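Local coordinates for prophage MuSo2, 43 kDa tail protein (Shewanella oneidensis, PDB 3CDD), which probably forms, as an assembly of three chains, a structural part of the tail baseplate of a Mu-like prophage, at residues Val8-Gly12 with Gly13-Gln17; Val65-Gly69 with Glu70-Thr74; Ile147-Glu150 with Gln151-Pro155. All coordinates share one frame; numbering follows the deposited sequence.

Interaction 1. Residues Val8-Gly12 with Gly13-Gln17; sequences VLKAG and GKIYQ
Leu-9 and Tyr-16 face each other across an antiparallel beta hairpin whose strands, 8-11 and 14-16, are joined by a type I' turn. They form a hydrogen-bonded pair: Leu-9 N reaches Tyr-16 O at 3.0 Å, and Tyr-16 N returns to Leu-9 O at 2.8 Å. On the face that carries Leu-9, Ala-11, Lys-14 and Tyr-16, Leu-9 CD2 touches Tyr-16 CD1 at 3.6 Å, the two side chains crossing at a slant. The first torsion of Tyr-16 (chi1 -63°) sets CG beside its own backbone N, and the ring runs back toward the turn. Its edge meets two carbonyls nearly in the ring plane, Leu-9 O near CD1 and Ala-11 O near CE1. Gly-12 and Gly-13 hold the positive phi angles of the turn, closed by two long bonds (3.2 Å), Ala-11 N to Lys-14 O and Lys-14 N to Ala-11 O, the latter donor lying above the carbonyl plane. Leu-9, Ala-11 and Tyr-16 thus give a buried, largely apolar patch, from which the end of Lys-14 leads away; Ile-54 and Ile-57 touch Tyr-16, and Trp-19 touches Leu-9. The other face is exposed, the aliphatic part of Lys-10 lying beside Ile-15.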
# COMPACT_ATOMS: atom_id res chain seq x y z
N VAL A 8 -21.18 1.40 -27.11
CA VAL A 8 -21.13 -0.01 -27.50
C VAL A 8 -19.72 -0.61 -27.37
O VAL A 8 -18.73 -0.05 -27.86
CB VAL A 8 -21.74 -0.28 -28.95
CG1 VAL A 8 -23.13 0.38 -29.14
CG2 VAL A 8 -20.81 0.18 -30.06
N LEU A 9 -19.64 -1.73 -26.68
CA LEU A 9 -18.45 -2.55 -26.69
C LEU A 9 -18.64 -3.66 -27.72
O LEU A 9 -19.64 -4.40 -27.68
CB LEU A 9 -18.18 -3.15 -25.32
CG LEU A 9 -16.94 -4.04 -25.24
CD1 LEU A 9 -16.07 -3.67 -24.03
CD2 LEU A 9 -17.30 -5.52 -25.23
N LYS A 10 -17.66 -3.77 -28.62
CA LYS A 10 -17.60 -4.86 -29.59
C LYS A 10 -16.41 -5.76 -29.23
O LYS A 10 -15.30 -5.28 -29.05
CB LYS A 10 -17.46 -4.31 -31.01
CG LYS A 10 -18.65 -3.48 -31.51
CD LYS A 10 -18.52 -3.17 -33.01
CE LYS A 10 -19.54 -2.14 -33.48
NZ LYS A 10 -19.38 -1.77 -34.92
N ALA A 11 -16.67 -7.06 -29.11
CA ALA A 11 -15.63 -8.06 -28.89
C ALA A 11 -16.13 -9.40 -29.42
O ALA A 11 -17.26 -9.79 -29.14
CB ALA A 11 -15.29 -8.18 -27.40
N GLY A 12 -15.30 -10.09 -30.19
CA GLY A 12 -15.67 -11.42 -30.70
C GLY A 12 -16.79 -11.46 -31.73
O GLY A 12 -17.51 -12.46 -31.83
N GLY A 13 -16.93 -10.39 -32.51
CA GLY A 13 -18.02 -10.29 -33.50
C GLY A 13 -19.36 -10.02 -32.84
O GLY A 13 -20.41 -10.05 -33.49
N LYS A 14 -19.32 -9.75 -31.53
CA LYS A 14 -20.52 -9.49 -30.74
C LYS A 14 -20.61 -8.02 -30.30
O LYS A 14 -19.61 -7.31 -30.27
CB LYS A 14 -20.58 -10.43 -29.54
CG LYS A 14 -20.50 -11.90 -29.94
CD LYS A 14 -20.85 -12.83 -28.81
CE LYS A 14 -20.76 -14.30 -29.25
NZ LYS A 14 -21.78 -14.71 -30.27
N ILE A 15 -21.82 -7.58 -30.00
CA ILE A 15 -22.07 -6.20 -29.64
C ILE A 15 -22.75 -6.20 -28.28
O ILE A 15 -23.74 -6.92 -28.05
CB ILE A 15 -22.92 -5.47 -30.71
CG1 ILE A 15 -22.23 -5.53 -32.08
CG2 ILE A 15 -23.18 -4.02 -30.31
CD1 ILE A 15 -22.99 -4.84 -33.21
N TYR A 16 -22.21 -5.39 -27.39
CA TYR A 16 -22.62 -5.32 -26.00
C TYR A 16 -22.97 -3.87 -25.66
O TYR A 16 -22.11 -3.00 -25.63
CB TYR A 16 -21.50 -5.80 -25.09
CG TYR A 16 -21.09 -7.25 -25.27
CD1 TYR A 16 -20.09 -7.62 -26.20
CD2 TYR A 16 -21.67 -8.26 -24.50
CE1 TYR A 16 -19.70 -8.96 -26.37
CE2 TYR A 16 -21.30 -9.61 -24.67
CZ TYR A 16 -20.31 -9.94 -25.59
OH TYR A 16 -19.96 -11.27 -25.73
N GLN A 17 -24.25 -3.64 -25.45
CA GLN A 17 -24.77 -2.33 -25.10
C GLN A 17 -25.67 -2.54 -23.90
O GLN A 17 -26.18 -3.64 -23.68
CB GLN A 17 -25.55 -1.74 -26.28
CG GLN A 17 -25.91 -0.26 -26.13
CD GLN A 17 -27.28 -0.04 -25.47
OE1 GLN A 17 -28.15 -0.92 -25.47
NE2 GLN A 17 -27.47 1.16 -24.91

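Interaction 2. Residues Val65-Gly69 with Glu70-Thr74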
# COMPACT_ATOMS: atom_id res chain seq x y z
N VAL A 65 -14.52 0.22 -27.84
CA VAL A 65 -15.66 0.94 -27.29
C VAL A 65 -15.92 2.15 -28.16
O VAL A 65 -15.00 2.94 -28.42
CB VAL A 65 -15.50 1.33 -25.82
CG1 VAL A 65 -16.75 2.09 -25.35
CG2 VAL A 65 -15.23 0.06 -24.93
N ASP A 66 -17.18 2.27 -28.61
CA ASP A 66 -17.67 3.37 -29.44
C ASP A 66 -18.85 4.13 -28.78
O ASP A 66 -19.67 3.53 -28.06
CB ASP A 66 -18.13 2.84 -30.80
CG ASP A 66 -17.01 2.18 -31.60
OD1 ASP A 66 -15.85 2.60 -31.51
OD2 ASP A 66 -17.31 1.23 -32.35
N ILE A 67 -18.90 5.43 -29.02
CA ILE A 67 -20.05 6.25 -28.65
C ILE A 67 -20.60 6.84 -29.94
O ILE A 67 -19.90 7.58 -30.64
CB ILE A 67 -19.70 7.40 -27.64
CG1 ILE A 67 -20.95 8.26 -27.37
CG2 ILE A 67 -18.53 8.26 -28.16
CD1 ILE A 67 -20.84 9.21 -26.17
N GLY A 68 -21.84 6.50 -30.28
CA GLY A 68 -22.47 6.97 -31.52
C GLY A 68 -21.71 6.54 -32.77
O GLY A 68 -21.72 7.24 -33.79
N GLY A 69 -21.07 5.38 -32.70
CA GLY A 69 -20.25 4.89 -33.80
C GLY A 69 -18.84 5.47 -33.84
O GLY A 69 -18.03 5.08 -34.68
N GLU A 70 -18.53 6.41 -32.94
CA GLU A 70 -17.19 7.02 -32.89
C GLU A 70 -16.32 6.29 -31.88
O GLU A 70 -16.75 6.03 -30.76
CB GLU A 70 -17.27 8.50 -32.53
CG GLU A 70 -15.92 9.21 -32.56
CD GLU A 70 -16.01 10.70 -32.26
OE1 GLU A 70 -17.14 11.22 -32.07
OE2 GLU A 70 -14.95 11.36 -32.21
N ARG A 71 -15.09 5.99 -32.29
CA ARG A 71 -14.15 5.24 -31.47
C ARG A 71 -13.68 6.03 -30.25
O ARG A 71 -13.27 7.18 -30.36
CB ARG A 71 -12.96 4.78 -32.32
CG ARG A 71 -12.03 3.77 -31.64
CD ARG A 71 -12.75 2.43 -31.29
NE ARG A 71 -13.38 1.80 -32.45
CZ ARG A 71 -12.72 1.18 -33.44
NH1 ARG A 71 -11.40 1.08 -33.41
NH2 ARG A 71 -13.39 0.64 -34.47
N VAL A 72 -13.74 5.38 -29.10
CA VAL A 72 -13.26 5.98 -27.85
C VAL A 72 -11.95 5.30 -27.44
O VAL A 72 -11.00 5.97 -27.02
CB VAL A 72 -14.33 5.89 -26.73
CG1 VAL A 72 -13.82 6.50 -25.41
CG2 VAL A 72 -15.61 6.60 -27.16
N ILE A 73 -11.91 3.98 -27.56
CA ILE A 73 -10.75 3.18 -27.12
C ILE A 73 -10.70 1.86 -27.88
O ILE A 73 -11.74 1.21 -28.13
CB ILE A 73 -10.71 2.95 -25.55
CG1 ILE A 73 -9.35 2.40 -25.10
CG2 ILE A 73 -11.90 2.06 -25.03
CD1 ILE A 73 -9.17 2.37 -23.59
N THR A 74 -9.48 1.46 -28.24
CA THR A 74 -9.22 0.24 -28.99
C THR A 74 -8.12 -0.55 -28.27
O THR A 74 -6.98 -0.07 -28.10
CB THR A 74 -8.76 0.57 -30.43
OG1 THR A 74 -9.70 1.46 -31.06
CG2 THR A 74 -8.59 -0.69 -31.28
O HOH W 1 -16.13 0.51 -34.32
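Asp-66 and Arg-71 are joined by a salt bridge across a tight antiparallel hairpin, strand 65-67 against 70-74, turned by Gly-68 and Gly-69 in a type I' turn. The arginine can be followed outward. Arg-71 CB lies 3.7 Å from Asp-66 OD1, and CG keeps a similar distance. Bends at chi2 (62°) and chi3 (55°) then fold the chain back over the neighbouring strand, bringing Arg-71 CD to 3.1 Å from Asp-66 OD1 and near Val-65 O. Arg-71 NE donates to Asp-66 OD1 at 2.8 Å, meeting the syn lone pair with the acceptor in the guanidinium plane and the two flat groups nearly coplanar, though the bond is bent (138°). Beyond CZ the terminal nitrogens diverge: Arg-71 NH1 bonds to Thr-74 OG1 at 2.9 Å. NH2 donates to a water, whose link on to Asp-66 OD2 is doubtful. The bonds of NE and NH1 probably limit the rotation of the group. The register slips by one residue here, two residues of strand 70-74 standing against Val-65 in a classic beta bulge: Val-65 O accepts from Val-72 N at 2.8 Å and only weakly from Ile-73 N. Val-72 CG2 packs on Ile-67 CG2 at 3.5 Å, and Ile-73 CG2 on Val-65 CB at 3.8 Å. Glu-70 forms a salt bridge with Arg-291, and Phe-175 packs on Arg-71. Strand 7-11 flanks strand 62-67, while Ile-24 of strand 21-27 touches Val-65, Val-72 and Ile-73.

Interaction 3. Residues Ile147-Glu150 with Gln151-Pro155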
# COMPACT_ATOMS: atom_id res chain seq x y z
N ILE A 147 22.19 2.53 -29.59
CA ILE A 147 21.26 2.24 -28.49
C ILE A 147 21.25 0.73 -28.26
O ILE A 147 20.96 -0.04 -29.16
CB ILE A 147 19.81 2.70 -28.84
CG1 ILE A 147 19.74 4.22 -29.07
CG2 ILE A 147 18.76 2.21 -27.80
CD1 ILE A 147 20.08 5.06 -27.86
N GLN A 148 21.57 0.32 -27.04
CA GLN A 148 21.47 -1.08 -26.68
C GLN A 148 20.25 -1.40 -25.82
O GLN A 148 19.98 -0.72 -24.82
CB GLN A 148 22.74 -1.54 -26.00
CG GLN A 148 23.63 -2.32 -26.92
CD GLN A 148 25.08 -2.27 -26.50
OE1 GLN A 148 25.61 -1.21 -26.15
NE2 GLN A 148 25.74 -3.42 -26.55
N ILE A 149 19.51 -2.43 -26.22
CA ILE A 149 18.39 -2.92 -25.43
C ILE A 149 18.90 -3.44 -24.09
O ILE A 149 19.72 -4.34 -24.05
CB ILE A 149 17.64 -4.08 -26.13
CG1 ILE A 149 17.42 -3.80 -27.63
CG2 ILE A 149 16.35 -4.42 -25.37
CD1 ILE A 149 16.78 -2.47 -27.93
N GLU A 150 18.42 -2.85 -22.99
CA GLU A 150 18.71 -3.37 -21.66
C GLU A 150 18.02 -4.73 -21.50
O GLU A 150 17.08 -5.04 -22.23
CB GLU A 150 18.29 -2.37 -20.58
CG GLU A 150 19.26 -1.20 -20.42
CD GLU A 150 18.58 0.09 -19.96
OE1 GLU A 150 17.81 0.04 -18.97
OE2 GLU A 150 18.83 1.15 -20.57
N GLN A 151 18.51 -5.53 -20.56
CA GLN A 151 17.99 -6.89 -20.37
C GLN A 151 16.52 -6.84 -20.00
O GLN A 151 16.16 -6.30 -18.94
CB GLN A 151 18.74 -7.61 -19.25
CG GLN A 151 20.15 -8.09 -19.56
CD GLN A 151 20.74 -8.92 -18.42
OE1 GLN A 151 20.04 -9.28 -17.46
NE2 GLN A 151 22.03 -9.22 -18.51
N GLY A 152 15.67 -7.42 -20.85
CA GLY A 152 14.24 -7.57 -20.55
C GLY A 152 13.45 -6.28 -20.67
O GLY A 152 12.27 -6.21 -20.30
N GLU A 153 14.10 -5.25 -21.21
CA GLU A 153 13.46 -3.97 -21.47
C GLU A 153 12.25 -4.16 -22.37
O GLU A 153 12.29 -4.92 -23.34
CB GLU A 153 14.45 -3.01 -22.14
CG GLU A 153 14.03 -1.55 -22.05
CD GLU A 153 15.14 -0.58 -22.40
OE1 GLU A 153 16.03 -0.92 -23.23
OE2 GLU A 153 15.10 0.53 -21.83
N THR A 154 11.17 -3.46 -22.03
CA THR A 154 9.96 -3.51 -22.84
C THR A 154 10.00 -2.42 -23.93
O THR A 154 10.72 -1.43 -23.78
CB THR A 154 8.71 -3.31 -21.93
OG1 THR A 154 8.70 -1.97 -21.43
CG2 THR A 154 8.76 -4.29 -20.75
N PRO A 155 9.23 -2.58 -25.02
CA PRO A 155 9.14 -1.53 -26.05
C PRO A 155 8.80 -0.14 -25.47
O PRO A 155 9.44 0.86 -25.86
CB PRO A 155 8.00 -2.03 -26.95
CG PRO A 155 8.08 -3.50 -26.83
CD PRO A 155 8.40 -3.74 -25.38
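Glu-150 and Glu-153 are tied by two hydrogen bonds in opposite senses around a type II beta turn. The backbone bond closes the turn, Glu-153 N donating to Glu-150 O at 3.2 Å, and Gly-152 takes the positive phi inside it. The second bond uses a side chain: Glu-150 N donates to Glu-153 OE1 at 3.1 Å, approaching from above the carboxylate plane. With CG opposite its own backbone N (chi1 -162°) and the chain extended beyond, Glu-153 reaches back across the turn to this amide.

Apolar contact between 147-150 and 151-155 is slight. Ile-149 CG2 lies 4.0 Å from Glu-153 CB, the two side chains crossing at an angle.

Glu-150 OE1 and Glu-153 OE2 stand 4.0 Å apart, their carboxylate planes turned 35° from each other. Arg-161 NE forms salt bridges with both residues, through Glu-150 OE2 and Glu-153 OE2, and so probably offsets the repulsion of the like charges.

The turn links the end of strand 144-148 to helix 155-164, which carries Arg-161 and begins after Thr-154 as its N-cap. Leu-158 of that helix and Ile-107 both pack on Ile-149 and Glu-153, Phe-114 of strand 113-115 also touches Ile-149, and Gln-151 packs on Val-255 of the second subunit.

How the interactions relate
The three interactions come one after another along the chain, none enclosing another. Interactions 1 and 2 are beta hairpins of the N-terminal GpP-like region, their centres 11 Å apart, and strands 7-11 and 62-67 are neighbours in the same sheet. A probable hydrogen bond from Val-8 N to Asp-66 O (2.8 Å) joins them, and Leu-9 CD1 packs on Val-65 CG2, making the two hairpins one continuous antiparallel unit. Interaction 3 belongs to the gp44-like second domain, with its centre about 36 Å from that of interaction 1 and 34 Å from that of interaction 2. It touches neither, and joins a strand to a helix where Gln-151 packs on the second subunit.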